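Local coordinates for Polyphosphate:AMP phosphotransferase (Meiothermus ruber H328, PDB 5O6M) that transfers phosphate from inorganic polyphosphate to nucleotides, converting AMP to ADP and ADP to ATP, as a class III polyphosphate kinase 2, at the interface of chains A and B and the interface of chains A and C. Numbering follows the deposited sequence. Chains: chain A/B/C, Polyphosphate:AMP phosphotransferase.

Contact 1: the interface of chains A and B. Residues chain A 103, 141, 145, 148; chain B 154-155, 158-159.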
# COMPACT_ATOMS: atom_id res chain seq x y z
N TYR A 103 6.72 3.26 14.39
CA TYR A 103 7.07 1.85 14.23
C TYR A 103 5.86 0.95 14.04
O TYR A 103 6.01 -0.16 13.52
CB TYR A 103 7.89 1.39 15.44
CG TYR A 103 7.13 1.46 16.75
CD1 TYR A 103 7.02 2.66 17.45
CD2 TYR A 103 6.53 0.33 17.29
CE1 TYR A 103 6.33 2.73 18.66
CE2 TYR A 103 5.83 0.38 18.49
CZ TYR A 103 5.74 1.58 19.16
OH TYR A 103 5.04 1.62 20.35
N VAL A 141 12.60 6.49 24.82
CA VAL A 141 11.63 6.27 23.75
C VAL A 141 10.96 4.90 23.88
O VAL A 141 9.73 4.79 23.94
CB VAL A 141 12.28 6.45 22.37
CG1 VAL A 141 11.29 6.08 21.27
CG2 VAL A 141 12.77 7.88 22.20
N ARG A 145 6.77 2.44 24.73
CA ARG A 145 6.11 1.63 23.71
C ARG A 145 5.31 0.46 24.29
O ARG A 145 4.39 -0.02 23.62
CB ARG A 145 7.14 1.12 22.71
CG ARG A 145 7.74 2.25 21.88
CD ARG A 145 8.83 1.74 20.96
NE ARG A 145 9.31 2.79 20.08
CZ ARG A 145 10.24 2.61 19.15
NH1 ARG A 145 10.81 1.42 18.99
NH2 ARG A 145 10.61 3.63 18.38
N HIS A 148 1.91 1.83 24.29
CA HIS A 148 1.45 1.86 22.90
C HIS A 148 0.94 0.49 22.48
O HIS A 148 -0.12 0.37 21.85
CB HIS A 148 2.59 2.28 21.97
CG HIS A 148 3.19 3.60 22.30
ND1 HIS A 148 4.41 4.01 21.78
CD2 HIS A 148 2.75 4.63 23.07
CE1 HIS A 148 4.69 5.22 22.24
NE2 HIS A 148 3.70 5.61 23.02
N ARG B 154 -1.50 9.45 21.17
CA ARG B 154 -0.36 9.51 22.07
C ARG B 154 0.85 8.80 21.47
O ARG B 154 1.98 9.29 21.55
CB ARG B 154 -0.69 8.89 23.42
CG ARG B 154 0.49 8.95 24.37
CD ARG B 154 0.39 7.96 25.51
NE ARG B 154 -0.82 8.16 26.29
CZ ARG B 154 -0.91 8.99 27.32
NH1 ARG B 154 0.14 9.72 27.69
NH2 ARG B 154 -2.06 9.10 27.97
N MET B 155 0.63 7.62 20.88
CA MET B 155 1.72 6.89 20.24
C MET B 155 2.30 7.69 19.08
O MET B 155 3.53 7.80 18.93
CB MET B 155 1.21 5.52 19.77
CG MET B 155 2.24 4.67 19.07
SD MET B 155 2.40 5.01 17.31
CE MET B 155 0.70 4.82 16.74
N ASP B 158 4.36 10.53 20.73
CA ASP B 158 5.59 10.02 21.33
C ASP B 158 6.66 9.76 20.27
O ASP B 158 7.85 9.97 20.52
CB ASP B 158 5.31 8.73 22.11
CG ASP B 158 4.67 8.98 23.45
OD1 ASP B 158 4.69 10.15 23.91
OD2 ASP B 158 4.17 8.01 24.05
N GLU B 159 6.25 9.28 19.10
CA GLU B 159 7.18 8.89 18.05
C GLU B 159 7.49 10.02 17.07
O GLU B 159 8.15 9.79 16.06
CB GLU B 159 6.63 7.68 17.29
CG GLU B 159 6.44 6.46 18.18
CD GLU B 159 7.76 5.88 18.66
OE1 GLU B 159 8.74 5.91 17.88
OE2 GLU B 159 7.82 5.42 19.83
O HOH W 1 8.15 6.37 22.23
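Helix 145-158 of chain A, with A:Tyr103 from a loop and A:Val141 of helix 139-142, meets the C-terminal end of helix 145-158 of chain B and B:Glu159 just beyond it. This is a polar patch of a two-fold interface, in the deposited assembly, between copies of a PPK2-family kinase. A:Arg145 grips the carboxylate of B:Glu159 side-on in a salt bridge. A:Arg145 NE donates to B:Glu159 OE2 at 3.0 Å; OE2 lies near the guanidinium plane, while NE approaches from above the carboxylate plane. A:Arg145 NH2 donates to B:Glu159 OE1 at 3.0 Å, on the syn side but tilted out of both planes. The arginine chain is extended from CG to NE, which carries the guanidinium out to the glutamate. B:Glu159 CD also lies 3.5 Å from A:Tyr103 CE1 at the ring edge, the two planes 79° apart. A water joins B:Glu159 OE2, at 2.6 Å, to the backbone O of A:Val141. A:His148 turns its NE2 to the anti lone pair of B:Asp158 OD2, 2.7 Å away. That bond lies in the imidazole plane and is fairly straight, 158° at the hydrogen. A:His148 ND1 shares a hydrogen bond of 2.9 Å with the phenol OH of A:Tyr103. Bonds at both nitrogens probably fix how the ring is turned. B:Met155 lays its CG over one face, 3.7 Å from the A:His148 ring centroid, in a CH-pi contact.

Contact 2: the interface of chains A and C. Residues chain A 180, 183, 192, 194; chain C 264-266.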
# COMPACT_ATOMS: atom_id res chain seq x y z
N GLN A 180 24.94 -24.41 15.21
CA GLN A 180 26.00 -25.27 14.69
C GLN A 180 25.48 -26.14 13.56
O GLN A 180 26.02 -26.13 12.45
CB GLN A 180 26.57 -26.13 15.82
CG GLN A 180 27.90 -26.80 15.50
CD GLN A 180 29.02 -25.79 15.32
OE1 GLN A 180 29.57 -25.28 16.29
NE2 GLN A 180 29.36 -25.51 14.07
N LEU A 183 25.27 -24.54 10.49
CA LEU A 183 26.56 -24.48 9.81
C LEU A 183 26.92 -25.83 9.19
O LEU A 183 27.41 -25.88 8.06
CB LEU A 183 27.65 -24.04 10.79
CG LEU A 183 27.78 -22.55 11.08
CD1 LEU A 183 28.87 -22.31 12.11
CD2 LEU A 183 28.07 -21.78 9.81
N PHE A 192 22.08 -19.32 7.96
CA PHE A 192 23.05 -18.79 8.91
C PHE A 192 23.69 -17.54 8.34
O PHE A 192 24.17 -17.54 7.20
CB PHE A 192 24.11 -19.84 9.24
CG PHE A 192 25.14 -19.36 10.22
CD1 PHE A 192 26.35 -18.83 9.79
CD2 PHE A 192 24.89 -19.41 11.58
CE1 PHE A 192 27.29 -18.38 10.71
CE2 PHE A 192 25.82 -18.97 12.50
CZ PHE A 192 27.02 -18.45 12.06
N MET A 194 26.50 -14.38 9.85
CA MET A 194 27.39 -14.08 10.96
C MET A 194 26.72 -13.22 12.02
O MET A 194 27.00 -13.38 13.21
CB MET A 194 28.66 -13.41 10.45
CG MET A 194 29.59 -14.35 9.70
SD MET A 194 30.16 -15.74 10.71
CE MET A 194 31.02 -14.88 12.02
N ILE C 264 34.84 -23.27 11.59
CA ILE C 264 34.07 -22.32 12.40
C ILE C 264 33.20 -23.07 13.40
O ILE C 264 32.48 -24.00 13.03
CB ILE C 264 33.23 -21.39 11.50
CG1 ILE C 264 32.55 -20.31 12.34
CG2 ILE C 264 32.20 -22.20 10.72
CD1 ILE C 264 31.86 -19.25 11.52
N VAL C 265 33.27 -22.66 14.67
CA VAL C 265 32.63 -23.37 15.76
C VAL C 265 31.85 -22.37 16.61
O VAL C 265 32.39 -21.35 17.05
CB VAL C 265 33.65 -24.12 16.63
CG1 VAL C 265 33.13 -24.30 18.05
CG2 VAL C 265 33.97 -25.47 16.01
N ILE C 266 30.57 -22.68 16.86
CA ILE C 266 29.76 -21.87 17.76
C ILE C 266 30.22 -22.09 19.20
O ILE C 266 30.62 -23.20 19.58
CB ILE C 266 28.27 -22.20 17.60
CG1 ILE C 266 27.79 -21.89 16.18
CG2 ILE C 266 27.44 -21.42 18.62
CD1 ILE C 266 27.38 -20.47 15.97
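The extended C-terminal segment of chain C, residues C:Ile264 to C:Ile266, runs past the end of helix 172-183 of chain A and the loop residues A:Phe192 and A:Met194. A:Gln180 reaches its amide to the backbone of this tail. A:Gln180 OE1 accepts the N-H of C:Ile266 at 2.8 Å, with 156° at the hydrogen. The donor is tilted 26° from the carbonyl plane. The glutamine chain bends at its second torsion, and the side chains of A:Gln180 and C:Ile266 lie alongside each other, pointing opposite ways. The bond reads main chain, not a side chain; the isoleucines supply apolar packing. A:Leu183 crosses C:Ile264 at about a right angle, with A:Leu183 CD1 3.6 Å from the CG2 branch of C:Ile264. The other leucine methyl, CD2, packs over one face of the A:Phe192 ring within chain A. The longer branch of C:Ile264 points another way: CG1 is anti to the backbone N (chi1 -174°), and C:Ile264 CD1 meets the sulfur SD of A:Met194 tip to tip at 4.0 Å. The patch is one half of a two-fold pair in the deposited assembly, which may or may not form in solution. At the rim of the A:Phe192 ring, CE2 lies 4.1 Å from CD1 of C:Ile266.

Contact 3: the interface of chains A and B. Residues chain A 102-104; chain B 108, 111, 155-156, 159.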
# COMPACT_ATOMS: atom_id res chain seq x y z
N ASP A 102 5.88 6.12 12.35
CA ASP A 102 5.93 5.43 13.63
C ASP A 102 6.11 3.93 13.40
O ASP A 102 5.68 3.37 12.39
CB ASP A 102 4.66 5.69 14.43
CG ASP A 102 3.44 5.06 13.78
OD1 ASP A 102 2.77 5.74 12.99
OD2 ASP A 102 3.17 3.88 14.06
N TYR A 103 6.72 3.26 14.39
CA TYR A 103 7.07 1.85 14.23
C TYR A 103 5.86 0.95 14.04
O TYR A 103 6.01 -0.16 13.52
CB TYR A 103 7.89 1.39 15.44
CG TYR A 103 7.13 1.46 16.75
CD1 TYR A 103 7.02 2.66 17.45
CD2 TYR A 103 6.53 0.33 17.29
CE1 TYR A 103 6.33 2.73 18.66
CE2 TYR A 103 5.83 0.38 18.49
CZ TYR A 103 5.74 1.58 19.16
OH TYR A 103 5.04 1.62 20.35
N LEU A 104 4.67 1.39 14.45
CA LEU A 104 3.47 0.57 14.29
C LEU A 104 2.85 0.67 12.90
O LEU A 104 1.97 -0.14 12.58
CB LEU A 104 2.42 0.95 15.34
CG LEU A 104 2.70 0.47 16.76
CD1 LEU A 104 1.52 0.76 17.68
CD2 LEU A 104 3.03 -1.01 16.76
N HIS B 108 -4.45 4.98 9.81
CA HIS B 108 -3.02 4.85 10.10
C HIS B 108 -2.21 4.83 8.82
O HIS B 108 -1.10 5.38 8.77
CB HIS B 108 -2.75 3.59 10.93
CG HIS B 108 -1.47 3.65 11.70
ND1 HIS B 108 -1.14 2.74 12.68
CD2 HIS B 108 -0.44 4.53 11.65
CE1 HIS B 108 0.04 3.05 13.18
NE2 HIS B 108 0.48 4.14 12.58
N VAL B 111 -0.84 8.45 7.85
CA VAL B 111 -0.17 9.39 8.75
C VAL B 111 1.05 9.99 8.05
O VAL B 111 1.64 9.35 7.17
CB VAL B 111 0.24 8.74 10.08
CG1 VAL B 111 -0.99 8.18 10.80
CG2 VAL B 111 1.28 7.66 9.85
N MET B 155 0.63 7.62 20.88
CA MET B 155 1.72 6.89 20.24
C MET B 155 2.30 7.69 19.08
O MET B 155 3.53 7.80 18.93
CB MET B 155 1.21 5.52 19.77
CG MET B 155 2.24 4.67 19.07
SD MET B 155 2.40 5.01 17.31
CE MET B 155 0.70 4.82 16.74
N LEU B 156 1.44 8.26 18.24
CA LEU B 156 1.90 9.12 17.15
C LEU B 156 2.78 10.25 17.68
O LEU B 156 3.86 10.53 17.14
CB LEU B 156 0.70 9.70 16.39
CG LEU B 156 -0.14 8.76 15.52
CD1 LEU B 156 -1.24 9.53 14.78
CD2 LEU B 156 0.72 7.98 14.53
N GLU B 159 6.25 9.28 19.10
CA GLU B 159 7.18 8.89 18.05
C GLU B 159 7.49 10.02 17.07
O GLU B 159 8.15 9.79 16.06
CB GLU B 159 6.63 7.68 17.29
CG GLU B 159 6.44 6.46 18.18
CD GLU B 159 7.76 5.88 18.66
OE1 GLU B 159 8.74 5.91 17.88
OE2 GLU B 159 7.82 5.42 19.83
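A chi1 of 67° places CG of A:Asp102 between its backbone N and carbonyl carbon, pointing the carboxylate at B:His108. The histidine comes from the opposite direction, its CG anti to the backbone N (chi1 -158°). Carboxylate and imidazole lie nearly coplanar, 17° apart. NE2 of B:His108 gives its N-H to OD1 of A:Asp102 at 2.8 Å, and OD1 accepts through its syn lone pair. The bond is nearly straight and lies in the ring plane. A second, weak bond runs from B:His108 NE2 to A:Asp102 OD2 at 3.1 Å. OD2 also takes a weak bond from the backbone N of A:Leu104, which may help hold the carboxylate in its turn. The thioether of B:Met155 crosses the aspartate at about a right angle, B:Met155 SD lying 3.7 Å from A:Asp102 CG. B:Leu156 comes in at a slant and brings its CD2 methyl to 3.4 Å from A:Asp102 OD1. CE1 of B:His108, the carbon between its two ring nitrogens, packs 3.8 Å from CB of A:Leu104. An alanine in place of A:Asp102 would probably leave B:His108 NE2 without its acceptor and remove the carboxylate packing against B:Met155 and B:Leu156. The site links the loop before helix 105-108 of one subunit to that helix and to helix 145-158 of the other, probably helping to align the two subunits.

Contact 1 and contact 3 are neighbouring parts of the A-B interface, with the centres of their C-alpha atoms about 7 Å apart. They share A:Tyr103, B:Met155 and B:Glu159, and helix 145-158 of chain B serves both. The two-fold axis repeats each with the chains exchanged. Contact 2 belongs to the separate A-C interface, and its C-alpha centre lies about 37 Å from those of both others. Chain A thus uses two distinct surfaces to meet two neighbours. This fits the four copies in the deposited assembly, though the coordinates alone do not prove a tetramer in solution.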